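Local atomic coordinates of EvdMO1 (Micromonospora carbonacea, PDB entry 5T39), a protein that probably transfers a methyl group from S-adenosylmethionine during everninomicin biosynthesis, through the SAM-dependent methyltransferase domain of a fused methyltransferase-oxidase. Residues E134-F138 and A139-R143. Residues are numbered along the deposited sequence; the frame is centred on the assembly and turned at random.
Sequences ETLDF and ATLGR
Asp-137 and Thr-140 meet in a local contact round a short 3-10 turn. The turn lies in the loop between strands 126-130 and 146-150 of the Rossmann-like methyltransferase fold. The carbonyl O of Asp-137 takes two bonds from Thr-140. Thr-140 OG1 donates at 2.7 Å to Asp-137 O, nearly along the C=O axis. The backbone N of Thr-140 also donates to Asp-137 O, at 3.1 Å and from above the carbonyl plane. A chi1 of 64° sets OG1 between the backbone N and the carbonyl carbon, within reach of this oxygen. Asp-137 OD1 accepts from Ala-139 N, a bent bond (138°) tilted from the carboxylate plane; this bond closes an Asx turn at the start of the 3-10 turn. Leu-141 N closes the next step on Phe-138 O.

On the inner side, Leu-136 and Leu-141 reach tip to tip, with CD2 of Leu-136 4.0 Å from CD1 of Leu-141. CD1 of Leu-141 also lies 3.9 Å from CD2 of Phe-138. The same Leu-136 methyl lies over one face of the Phe-138 ring, toward its rim. The ring is buried against helix 159-169, and Leu-141 touches Leu-80 of strand 78-82. Cutting Leu-141 back to an alanine is likely to leave the Leu-136 methyl and the Phe-138 ring without this neighbour and open a gap toward strand 78-82. At the far end, one water donates to both Phe-138 O (2.9 Å) and Gly-142 O (2.8 Å).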
ATOM      1  N   GLU A 134       2.809 -12.195  -0.157  1.00  9.11           N
ATOM      2  CA  GLU A 134       3.761 -13.145   0.399  1.00 10.76           C
ATOM      3  C   GLU A 134       3.911 -14.393  -0.461  1.00 11.23           C
ATOM      4  O   GLU A 134       4.893 -15.116  -0.292  1.00 13.04           O
ATOM      5  CB  GLU A 134       3.362 -13.551   1.835  1.00 11.49           C
ATOM      6  CG  GLU A 134       3.186 -12.401   2.821  1.00 11.54           C
ATOM      7  CD  GLU A 134       3.084 -12.857   4.281  1.00 11.68           C
ATOM      8  OE1 GLU A 134       1.958 -13.197   4.772  1.00 11.22           O
ATOM      9  OE2 GLU A 134       4.148 -12.853   4.940  1.00 11.59           O
ATOM     10  N   THR A 135       2.972 -14.668  -1.372  1.00 11.24           N
ATOM     11  CA  THR A 135       3.044 -15.866  -2.204  1.00 13.26           C
ATOM     12  C   THR A 135       2.992 -15.592  -3.699  1.00 12.47           C
ATOM     13  O   THR A 135       3.344 -16.477  -4.481  1.00 13.89           O
ATOM     14  CB  THR A 135       1.917 -16.848  -1.848  1.00 15.45           C
ATOM     15  OG1 THR A 135       0.661 -16.229  -2.121  1.00 16.53           O
ATOM     16  CG2 THR A 135       1.976 -17.246  -0.377  1.00 16.87           C
ATOM     17  N   LEU A 136       2.604 -14.395  -4.115  1.00 11.52           N
ATOM     18  CA  LEU A 136       2.490 -14.073  -5.528  1.00 10.97           C
ATOM     19  C   LEU A 136       3.844 -14.161  -6.222  1.00 10.97           C
ATOM     20  O   LEU A 136       4.861 -13.704  -5.691  1.00 11.75           O
ATOM     21  CB  LEU A 136       1.974 -12.646  -5.635  1.00 11.83           C
ATOM     22  CG  LEU A 136       1.856 -12.035  -7.024  1.00 12.97           C
ATOM     23  CD1 LEU A 136       0.808 -12.751  -7.841  1.00 14.73           C
ATOM     24  CD2 LEU A 136       1.531 -10.553  -6.911  1.00 13.30           C
ATOM     25  N   ASP A 137       3.840 -14.674  -7.452  1.00 11.41           N
ATOM     26  CA  ASP A 137       5.018 -14.629  -8.321  1.00 11.66           C
ATOM     27  C   ASP A 137       5.034 -13.273  -9.018  1.00 10.59           C
ATOM     28  O   ASP A 137       4.317 -13.051  -9.994  1.00 10.68           O
ATOM     29  CB  ASP A 137       4.949 -15.764  -9.337  1.00 13.56           C
ATOM     30  CG  ASP A 137       6.146 -15.790 -10.264  1.00 15.45           C
ATOM     31  OD1 ASP A 137       7.018 -14.896 -10.147  1.00 15.39           O
ATOM     32  OD2 ASP A 137       6.221 -16.708 -11.110  1.00 17.71           O
ATOM     33  N   PHE A 138       5.842 -12.346  -8.501  1.00 10.24           N
ATOM     34  CA  PHE A 138       5.860 -10.997  -9.054  1.00 10.42           C
ATOM     35  C   PHE A 138       6.363 -10.962 -10.491  1.00 11.07           C
ATOM     36  O   PHE A 138       6.073  -9.998 -11.201  1.00 12.11           O
ATOM     37  CB  PHE A 138       6.704 -10.063  -8.176  1.00 10.19           C
ATOM     38  CG  PHE A 138       5.968  -9.481  -6.990  1.00  9.76           C
ATOM     39  CD1 PHE A 138       5.489 -10.286  -5.965  1.00 10.41           C
ATOM     40  CD2 PHE A 138       5.802  -8.105  -6.888  1.00 10.65           C
ATOM     41  CE1 PHE A 138       4.850  -9.721  -4.877  1.00 10.84           C
ATOM     42  CE2 PHE A 138       5.166  -7.541  -5.810  1.00 11.24           C
ATOM     43  CZ  PHE A 138       4.682  -8.352  -4.800  1.00 11.12           C
ATOM     44  N   ALA A 139       7.109 -11.978 -10.934  1.00 12.26           N
ATOM     45  CA  ALA A 139       7.586 -12.019 -12.315  1.00 14.01           C
ATOM     46  C   ALA A 139       6.454 -12.159 -13.324  1.00 14.48           C
ATOM     47  O   ALA A 139       6.697 -12.008 -14.521  1.00 17.42           O
ATOM     48  CB  ALA A 139       8.591 -13.159 -12.498  1.00 15.34           C
ATOM     49  N   THR A 140       5.229 -12.434 -12.881  1.00 12.42           N
ATOM     50  CA  THR A 140       4.082 -12.503 -13.779  1.00 13.08           C
ATOM     51  C   THR A 140       3.456 -11.144 -14.054  1.00 13.05           C
ATOM     52  O   THR A 140       2.538 -11.066 -14.874  1.00 14.49           O
ATOM     53  CB  THR A 140       2.987 -13.409 -13.195  1.00 13.99           C
ATOM     54  OG1 THR A 140       2.478 -12.840 -11.981  1.00 13.80           O
ATOM     55  CG2 THR A 140       3.505 -14.818 -12.932  1.00 14.68           C
ATOM     56  N   LEU A 141       3.905 -10.083 -13.391  1.00 11.92           N
ATOM     57  CA  LEU A 141       3.206  -8.806 -13.438  1.00 11.64           C
ATOM     58  C   LEU A 141       3.726  -7.844 -14.496  1.00 12.21           C
ATOM     59  O   LEU A 141       3.089  -6.816 -14.740  1.00 14.21           O
ATOM     60  CB  LEU A 141       3.290  -8.118 -12.078  1.00 11.24           C
ATOM     61  CG  LEU A 141       2.751  -8.882 -10.876  1.00 11.62           C
ATOM     62  CD1 LEU A 141       3.000  -8.070  -9.614  1.00 12.43           C
ATOM     63  CD2 LEU A 141       1.282  -9.206 -11.057  1.00 12.70           C
ATOM     64  N   GLY A 142       4.857  -8.121 -15.103  1.00 11.98           N
ATOM     65  CA  GLY A 142       5.443  -7.176 -16.023  1.00 11.78           C
ATOM     66  C   GLY A 142       6.272  -6.134 -15.293  1.00 11.12           C
ATOM     67  O   GLY A 142       6.702  -6.323 -14.156  1.00 12.32           O
ATOM     68  N   ARG A 143       6.500  -5.016 -15.971  1.00 10.16           N
ATOM     69  CA  ARG A 143       7.391  -3.974 -15.489  1.00  9.28           C
ATOM     70  C   ARG A 143       6.583  -2.739 -15.123  1.00  8.90           C
ATOM     71  O   ARG A 143       5.600  -2.406 -15.793  1.00  9.79           O
ATOM     72  CB  ARG A 143       8.408  -3.596 -16.567  1.00  9.64           C
ATOM     73  CG  ARG A 143       9.476  -2.610 -16.105  1.00  9.79           C
ATOM     74  CD  ARG A 143      10.576  -2.464 -17.151  1.00 10.73           C
ATOM     75  NE  ARG A 143      11.686  -1.649 -16.667  1.00 11.41           N
ATOM     76  CZ  ARG A 143      11.750  -0.330 -16.749  1.00 12.25           C
ATOM     77  NH1 ARG A 143      10.777   0.356 -17.314  1.00 12.69           N
ATOM     78  NH2 ARG A 143      12.798   0.314 -16.265  1.00 13.26           N
TER
HETATM   79  O   HOH W   1       7.330  -8.970 -13.607  1.00 18.91           O